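Local coordinates for protein aspartate aminotransferase (Rhodobacter sphaeroides, PDB 3NRA) that probably catalyses the pyridoxal 5'-phosphate-dependent transfer of an amino group from L-aspartate to 2-oxoglutarate, giving oxaloacetate and L-glutamate, at residues G57-G69 / A287-D299. Sequence-based numbering, arbitrary orientation.
Sequences GAFDLFSAGVQSG and AGYSQAVLRGWFD
Val66 sets its CG2 methyl over one face of the Tyr289 ring. This is a CH-pi contact: CG2 lies 3.8 Å from the ring centroid of Tyr289, 17° off the ring normal. The two side chains cross at about a right angle. Tyr289 CG stands beside its own backbone N (chi1 -65°), which lays the ring along helix 58-68, its CE1 edge toward Gly69 O. The Phe62 ring meets the other end of this residue. Its CE2 comes within 3.5 Å of Tyr289 CB. With CG anti to the backbone N (chi1 -175°), Phe62 reaches across to the backbone at Tyr289 and Ser290. Val293 CG1 lies at the edge of the Phe62 ring and 3.9 Å from Phe62 CB.

Small residues let the backbones come close. Ala292 CB packs 3.6 Å from Leu61 O, and a side chain on Gly65 would collide with that methyl. Leu61 CD1 sits 3.3 Å from Gly296 N, where a CB on Gly296 would clash with it.

The polar links between the segments run through water. One water donates to both Phe62 O and Tyr289 O. Another joins Val66 O to Tyr289 OH, 2.6 Å from that hydroxyl. A third donates to Leu61 O and weakly accepts from Arg295 NH1, which also hydrogen-bonds to Gln72 OE1.

The second subunit packs against the same residues: its Phe62 stacks on Phe62 of this chain, and its Tyr260 meets Tyr289 edge-to-face. Replacing Tyr289 with an alanine would probably leave the Val66 methyl without its aromatic face and the water at Val66 O without its hydroxyl partner. Apolar and aromatic side chains thus make the direct contact, while waters link polar atoms, joining two sequence-distant parts of this class I aminotransferase at the dimer interface.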
ATOM      1  N   GLY B  57     -12.174  15.163 -15.829  1.00 22.15           N
ATOM      2  CA  GLY B  57     -13.068  14.019 -15.783  1.00 21.48           C
ATOM      3  C   GLY B  57     -12.782  13.002 -14.693  1.00 20.43           C
ATOM      4  O   GLY B  57     -13.662  12.235 -14.346  1.00 20.89           O
ATOM      5  N   ALA B  58     -11.546  12.949 -14.191  1.00 19.74           N
ATOM      6  CA  ALA B  58     -11.172  11.940 -13.187  1.00 18.77           C
ATOM      7  C   ALA B  58     -12.050  12.024 -11.936  1.00 18.98           C
ATOM      8  O   ALA B  58     -12.573  11.026 -11.484  1.00 18.21           O
ATOM      9  CB  ALA B  58      -9.717  12.082 -12.813  1.00 19.07           C
ATOM     10  N   PHE B  59     -12.223  13.228 -11.393  1.00 18.93           N
ATOM     11  CA  PHE B  59     -13.042  13.384 -10.207  1.00 18.74           C
ATOM     12  C   PHE B  59     -14.524  13.000 -10.463  1.00 19.20           C
ATOM     13  O   PHE B  59     -15.186  12.403  -9.581  1.00 19.32           O
ATOM     14  CB  PHE B  59     -12.962  14.799  -9.652  1.00 18.80           C
ATOM     15  CG  PHE B  59     -13.795  14.993  -8.450  1.00 19.54           C
ATOM     16  CD1 PHE B  59     -13.423  14.433  -7.252  1.00 20.32           C
ATOM     17  CD2 PHE B  59     -15.021  15.638  -8.530  1.00 20.63           C
ATOM     18  CE1 PHE B  59     -14.231  14.584  -6.129  1.00 23.01           C
ATOM     19  CE2 PHE B  59     -15.821  15.785  -7.415  1.00 20.40           C
ATOM     20  CZ  PHE B  59     -15.436  15.258  -6.229  1.00 20.39           C
ATOM     21  N   ASP B  60     -15.035  13.305 -11.652  1.00 18.34           N
ATOM     22  CA  ASP B  60     -16.355  12.829 -12.021  1.00 19.72           C
ATOM     23  C   ASP B  60     -16.448  11.281 -12.031  1.00 18.53           C
ATOM     24  O   ASP B  60     -17.439  10.719 -11.564  1.00 17.91           O
ATOM     25  CB  ASP B  60     -16.783  13.388 -13.371  1.00 21.13           C
ATOM     26  CG  ASP B  60     -17.102  14.895 -13.315  1.00 25.77           C
ATOM     27  OD1 ASP B  60     -17.250  15.450 -12.198  1.00 29.36           O
ATOM     28  OD2 ASP B  60     -17.204  15.506 -14.398  1.00 32.18           O
ATOM     29  N   LEU B  61     -15.408  10.617 -12.523  1.00 17.64           N
ATOM     30  CA  LEU B  61     -15.366   9.150 -12.518  1.00 17.65           C
ATOM     31  C   LEU B  61     -15.326   8.610 -11.102  1.00 16.73           C
ATOM     32  O   LEU B  61     -16.037   7.644 -10.783  1.00 16.97           O
ATOM     33  CB  LEU B  61     -14.163   8.624 -13.320  1.00 16.82           C
ATOM     34  CG  LEU B  61     -14.244   8.830 -14.835  1.00 17.84           C
ATOM     35  CD1 LEU B  61     -12.845   8.521 -15.530  1.00 12.89           C
ATOM     36  CD2 LEU B  61     -15.384   7.971 -15.438  1.00 17.83           C
ATOM     37  N   PHE B  62     -14.537   9.274 -10.241  1.00 16.69           N
ATOM     38  CA  PHE B  62     -14.412   8.903  -8.831  1.00 15.78           C
ATOM     39  C   PHE B  62     -15.782   9.041  -8.148  1.00 17.20           C
ATOM     40  O   PHE B  62     -16.235   8.145  -7.410  1.00 16.03           O
ATOM     41  CB  PHE B  62     -13.356   9.796  -8.122  1.00 14.87           C
ATOM     42  CG  PHE B  62     -13.096   9.395  -6.692  1.00 13.39           C
ATOM     43  CD1 PHE B  62     -13.938   9.850  -5.659  1.00 15.13           C
ATOM     44  CD2 PHE B  62     -12.095   8.506  -6.387  1.00 12.45           C
ATOM     45  CE1 PHE B  62     -13.772   9.427  -4.371  1.00 15.78           C
ATOM     46  CE2 PHE B  62     -11.877   8.102  -5.079  1.00 13.89           C
ATOM     47  CZ  PHE B  62     -12.733   8.560  -4.063  1.00 16.23           C
ATOM     48  N   SER B  63     -16.443  10.156  -8.439  1.00 18.34           N
ATOM     49  CA  SER B  63     -17.741  10.460  -7.881  1.00 19.73           C
ATOM     50  C   SER B  63     -18.857   9.495  -8.352  1.00 19.82           C
ATOM     51  O   SER B  63     -19.703   9.101  -7.574  1.00 21.57           O
ATOM     52  CB  SER B  63     -18.123  11.891  -8.241  1.00 19.87           C
ATOM     53  OG  SER B  63     -19.374  12.174  -7.678  1.00 22.23           O
ATOM     54  N   ALA B  64     -18.829   9.115  -9.623  1.00 19.69           N
ATOM     55  CA  ALA B  64     -19.740   8.095 -10.139  1.00 19.27           C
ATOM     56  C   ALA B  64     -19.510   6.733  -9.440  1.00 18.96           C
ATOM     57  O   ALA B  64     -20.473   6.022  -9.127  1.00 19.56           O
ATOM     58  CB  ALA B  64     -19.595   7.967 -11.661  1.00 18.35           C
ATOM     59  N   GLY B  65     -18.251   6.410  -9.148  1.00 18.58           N
ATOM     60  CA  GLY B  65     -17.904   5.134  -8.458  1.00 18.19           C
ATOM     61  C   GLY B  65     -18.409   5.096  -7.014  1.00 18.47           C
ATOM     62  O   GLY B  65     -19.030   4.123  -6.581  1.00 18.10           O
ATOM     63  N   VAL B  66     -18.196   6.178  -6.290  1.00 18.14           N
ATOM     64  CA  VAL B  66     -18.716   6.268  -4.943  1.00 18.77           C
ATOM     65  C   VAL B  66     -20.241   6.088  -4.924  1.00 19.57           C
ATOM     66  O   VAL B  66     -20.752   5.239  -4.194  1.00 19.50           O
ATOM     67  CB  VAL B  66     -18.338   7.569  -4.284  1.00 18.45           C
ATOM     68  CG1 VAL B  66     -19.084   7.714  -2.954  1.00 18.56           C
ATOM     69  CG2 VAL B  66     -16.801   7.611  -4.064  1.00 17.12           C
ATOM     70  N   GLN B  67     -20.941   6.830  -5.781  1.00 20.19           N
ATOM     71  CA  GLN B  67     -22.396   6.697  -5.926  1.00 21.81           C
ATOM     72  C   GLN B  67     -22.824   5.249  -6.266  1.00 21.20           C
ATOM     73  O   GLN B  67     -23.848   4.792  -5.795  1.00 22.18           O
ATOM     74  CB  GLN B  67     -22.910   7.680  -7.001  1.00 22.98           C
ATOM     75  CG  GLN B  67     -24.447   7.672  -7.241  1.00 27.91           C
ATOM     76  CD  GLN B  67     -25.244   8.026  -5.979  1.00 35.03           C
ATOM     77  OE1 GLN B  67     -24.768   8.796  -5.123  1.00 40.58           O
ATOM     78  NE2 GLN B  67     -26.446   7.442  -5.839  1.00 35.60           N
ATOM     79  N   SER B  68     -22.042   4.550  -7.073  1.00 20.38           N
ATOM     80  CA  SER B  68     -22.364   3.148  -7.438  1.00 20.84           C
ATOM     81  C   SER B  68     -22.265   2.188  -6.235  1.00 20.23           C
ATOM     82  O   SER B  68     -22.924   1.143  -6.213  1.00 20.88           O
ATOM     83  CB  SER B  68     -21.459   2.642  -8.590  1.00 20.59           C
ATOM     84  OG  SER B  68     -20.175   2.328  -8.123  1.00 21.33           O
ATOM     85  N   GLY B  69     -21.398   2.528  -5.288  1.00 19.06           N
ATOM     86  CA  GLY B  69     -21.443   1.983  -3.950  1.00 18.69           C
ATOM     87  C   GLY B  69     -20.507   0.790  -3.772  1.00 18.34           C
ATOM     88  O   GLY B  69     -19.335   0.813  -4.217  1.00 17.23           O
ATOM     89  N   ALA B 287      -7.118   1.293  -3.652  1.00 12.60           N
ATOM     90  CA  ALA B 287      -8.381   1.851  -3.116  1.00 12.76           C
ATOM     91  C   ALA B 287      -9.520   1.645  -4.121  1.00 13.19           C
ATOM     92  O   ALA B 287      -9.410   2.048  -5.307  1.00 13.08           O
ATOM     93  CB  ALA B 287      -8.228   3.335  -2.781  1.00 12.43           C
ATOM     94  N   GLY B 288     -10.580   0.964  -3.668  1.00 12.51           N
ATOM     95  CA  GLY B 288     -11.711   0.655  -4.518  1.00 13.06           C
ATOM     96  C   GLY B 288     -12.229   1.855  -5.294  1.00 12.56           C
ATOM     97  O   GLY B 288     -12.368   1.788  -6.508  1.00 12.53           O
ATOM     98  N   TYR B 289     -12.482   2.956  -4.595  1.00 12.73           N
ATOM     99  CA  TYR B 289     -13.041   4.134  -5.233  1.00 13.56           C
ATOM    100  C   TYR B 289     -12.052   4.763  -6.197  1.00 14.03           C
ATOM    101  O   TYR B 289     -12.435   5.180  -7.301  1.00 14.58           O
ATOM    102  CB  TYR B 289     -13.494   5.170  -4.203  1.00 13.74           C
ATOM    103  CG  TYR B 289     -14.663   4.726  -3.304  1.00 14.38           C
ATOM    104  CD1 TYR B 289     -15.761   4.065  -3.818  1.00 14.78           C
ATOM    105  CD2 TYR B 289     -14.672   5.027  -1.952  1.00 16.04           C
ATOM    106  CE1 TYR B 289     -16.798   3.673  -3.004  1.00 16.88           C
ATOM    107  CE2 TYR B 289     -15.731   4.658  -1.133  1.00 15.17           C
ATOM    108  CZ  TYR B 289     -16.766   3.969  -1.652  1.00 15.40           C
ATOM    109  OH  TYR B 289     -17.801   3.588  -0.850  1.00 15.25           O
ATOM    110  N   SER B 290     -10.771   4.799  -5.805  1.00 14.94           N
ATOM    111  CA  SER B 290      -9.705   5.345  -6.674  1.00 14.26           C
ATOM    112  C   SER B 290      -9.680   4.652  -8.008  1.00 14.80           C
ATOM    113  O   SER B 290      -9.451   5.290  -9.029  1.00 15.63           O
ATOM    114  CB  SER B 290      -8.318   5.227  -6.015  1.00 13.87           C
ATOM    115  OG  SER B 290      -8.147   6.197  -5.013  1.00 13.47           O
ATOM    116  N   GLN B 291      -9.918   3.340  -8.010  1.00 15.57           N
ATOM    117  CA  GLN B 291      -9.769   2.538  -9.232  1.00 14.62           C
ATOM    118  C   GLN B 291     -10.602   3.093 -10.386  1.00 15.44           C
ATOM    119  O   GLN B 291     -10.126   3.165 -11.508  1.00 14.14           O
ATOM    120  CB  GLN B 291     -10.112   1.083  -8.966  1.00 14.47           C
ATOM    121  CG  GLN B 291      -9.025   0.324  -8.193  1.00 14.01           C
ATOM    122  CD  GLN B 291      -9.346  -1.133  -8.049  1.00 13.77           C
ATOM    123  OE1 GLN B 291      -9.703  -1.785  -9.023  1.00 14.25           O
ATOM    124  NE2 GLN B 291      -9.241  -1.667  -6.813  1.00 12.22           N
ATOM    125  N   ALA B 292     -11.804   3.593 -10.057  1.00 16.04           N
ATOM    126  CA  ALA B 292     -12.723   4.157 -11.010  1.00 15.93           C
ATOM    127  C   ALA B 292     -12.124   5.231 -11.914  1.00 16.15           C
ATOM    128  O   ALA B 292     -12.592   5.372 -13.032  1.00 16.42           O
ATOM    129  CB  ALA B 292     -14.020   4.751 -10.262  1.00 16.03           C
ATOM    130  N   VAL B 293     -11.124   6.011 -11.438  1.00 15.08           N
ATOM    131  CA  VAL B 293     -10.554   7.075 -12.293  1.00 15.43           C
ATOM    132  C   VAL B 293      -9.793   6.498 -13.499  1.00 15.64           C
ATOM    133  O   VAL B 293      -9.660   7.176 -14.528  1.00 15.98           O
ATOM    134  CB  VAL B 293      -9.626   8.067 -11.532  1.00 15.98           C
ATOM    135  CG1 VAL B 293     -10.348   8.655 -10.294  1.00 14.90           C
ATOM    136  CG2 VAL B 293      -8.299   7.401 -11.162  1.00 15.41           C
ATOM    137  N   LEU B 294      -9.346   5.245 -13.385  1.00 14.38           N
ATOM    138  CA  LEU B 294      -8.644   4.565 -14.470  1.00 14.96           C
ATOM    139  C   LEU B 294      -9.517   4.265 -15.666  1.00 16.02           C
ATOM    140  O   LEU B 294      -8.991   3.986 -16.738  1.00 16.40           O
ATOM    141  CB  LEU B 294      -8.013   3.242 -13.973  1.00 13.74           C
ATOM    142  CG  LEU B 294      -6.933   3.394 -12.893  1.00 13.72           C
ATOM    143  CD1 LEU B 294      -6.535   2.039 -12.338  1.00 13.37           C
ATOM    144  CD2 LEU B 294      -5.714   4.131 -13.465  1.00 11.70           C
ATOM    145  N   ARG B 295     -10.851   4.340 -15.510  1.00 16.28           N
ATOM    146  CA  ARG B 295     -11.757   4.220 -16.668  1.00 16.59           C
ATOM    147  C   ARG B 295     -11.481   5.299 -17.746  1.00 16.66           C
ATOM    148  O   ARG B 295     -11.748   5.077 -18.953  1.00 16.49           O
ATOM    149  CB  ARG B 295     -13.219   4.266 -16.216  1.00 16.42           C
ATOM    150  CG  ARG B 295     -13.623   3.095 -15.313  1.00 18.39           C
ATOM    151  CD  ARG B 295     -15.172   2.991 -15.139  1.00 23.31           C
ATOM    152  NE  ARG B 295     -15.545   1.757 -14.423  1.00 21.76           N
ATOM    153  CZ  ARG B 295     -15.786   1.663 -13.105  1.00 25.02           C
ATOM    154  NH1 ARG B 295     -15.750   2.738 -12.300  1.00 25.75           N
ATOM    155  NH2 ARG B 295     -16.068   0.467 -12.579  1.00 24.25           N
ATOM    156  N   GLY B 296     -10.921   6.442 -17.308  1.00 16.53           N
ATOM    157  CA  GLY B 296     -10.538   7.536 -18.208  1.00 17.58           C
ATOM    158  C   GLY B 296      -9.093   7.490 -18.735  1.00 17.38           C
ATOM    159  O   GLY B 296      -8.724   8.315 -19.568  1.00 16.99           O
ATOM    160  N   TRP B 297      -8.276   6.558 -18.222  1.00 16.26           N
ATOM    161  CA  TRP B 297      -6.856   6.543 -18.501  1.00 15.95           C
ATOM    162  C   TRP B 297      -6.615   6.039 -19.920  1.00 16.87           C
ATOM    163  O   TRP B 297      -7.137   4.967 -20.312  1.00 16.42           O
ATOM    164  CB  TRP B 297      -6.107   5.655 -17.488  1.00 15.24           C
ATOM    165  CG  TRP B 297      -4.585   5.764 -17.557  1.00 15.16           C
ATOM    166  CD1 TRP B 297      -3.852   6.860 -17.926  1.00 15.15           C
ATOM    167  CD2 TRP B 297      -3.624   4.754 -17.172  1.00 13.51           C
ATOM    168  NE1 TRP B 297      -2.494   6.577 -17.838  1.00 14.18           N
ATOM    169  CE2 TRP B 297      -2.333   5.299 -17.383  1.00 12.99           C
ATOM    170  CE3 TRP B 297      -3.732   3.447 -16.710  1.00 12.85           C
ATOM    171  CZ2 TRP B 297      -1.173   4.580 -17.137  1.00 13.19           C
ATOM    172  CZ3 TRP B 297      -2.575   2.719 -16.483  1.00 11.95           C
ATOM    173  CH2 TRP B 297      -1.320   3.283 -16.688  1.00 14.22           C
ATOM    174  N   PHE B 298      -5.860   6.831 -20.691  1.00 16.57           N
ATOM    175  CA  PHE B 298      -5.643   6.622 -22.146  1.00 17.24           C
ATOM    176  C   PHE B 298      -6.891   6.893 -22.992  1.00 19.10           C
ATOM    177  O   PHE B 298      -6.919   6.562 -24.171  1.00 20.68           O
ATOM    178  CB  PHE B 298      -5.075   5.215 -22.444  1.00 16.67           C
ATOM    179  CG  PHE B 298      -3.632   5.076 -22.133  1.00 17.32           C
ATOM    180  CD1 PHE B 298      -2.674   5.582 -23.003  1.00 19.66           C
ATOM    181  CD2 PHE B 298      -3.213   4.449 -20.977  1.00 18.60           C
ATOM    182  CE1 PHE B 298      -1.337   5.463 -22.724  1.00 19.37           C
ATOM    183  CE2 PHE B 298      -1.877   4.320 -20.700  1.00 19.77           C
ATOM    184  CZ  PHE B 298      -0.933   4.831 -21.568  1.00 17.84           C
ATOM    185  N   ASP B 299      -7.902   7.530 -22.412  1.00 19.18           N
ATOM    186  CA  ASP B 299      -9.081   7.903 -23.161  1.00 20.22           C
ATOM    187  C   ASP B 299      -9.436   9.362 -22.864  1.00 21.02           C
ATOM    188  O   ASP B 299     -10.613   9.739 -22.835  1.00 21.27           O
ATOM    189  CB  ASP B 299     -10.241   6.965 -22.804  1.00 20.20           C
ATOM    190  CG  ASP B 299     -11.466   7.158 -23.706  1.00 21.29           C
ATOM    191  OD1 ASP B 299     -11.299   7.370 -24.915  1.00 21.69           O
ATOM    192  OD2 ASP B 299     -12.594   7.130 -23.177  1.00 23.30           O
TER
HETATM  193  O   HOH W   1     -16.833   5.631 -12.628  1.00 11.82           O
HETATM  194  O   HOH W   2     -15.012   5.666  -7.122  1.00 12.36           O
HETATM  195  O   HOH W   3     -20.187   4.374  -1.678  1.00 19.46           O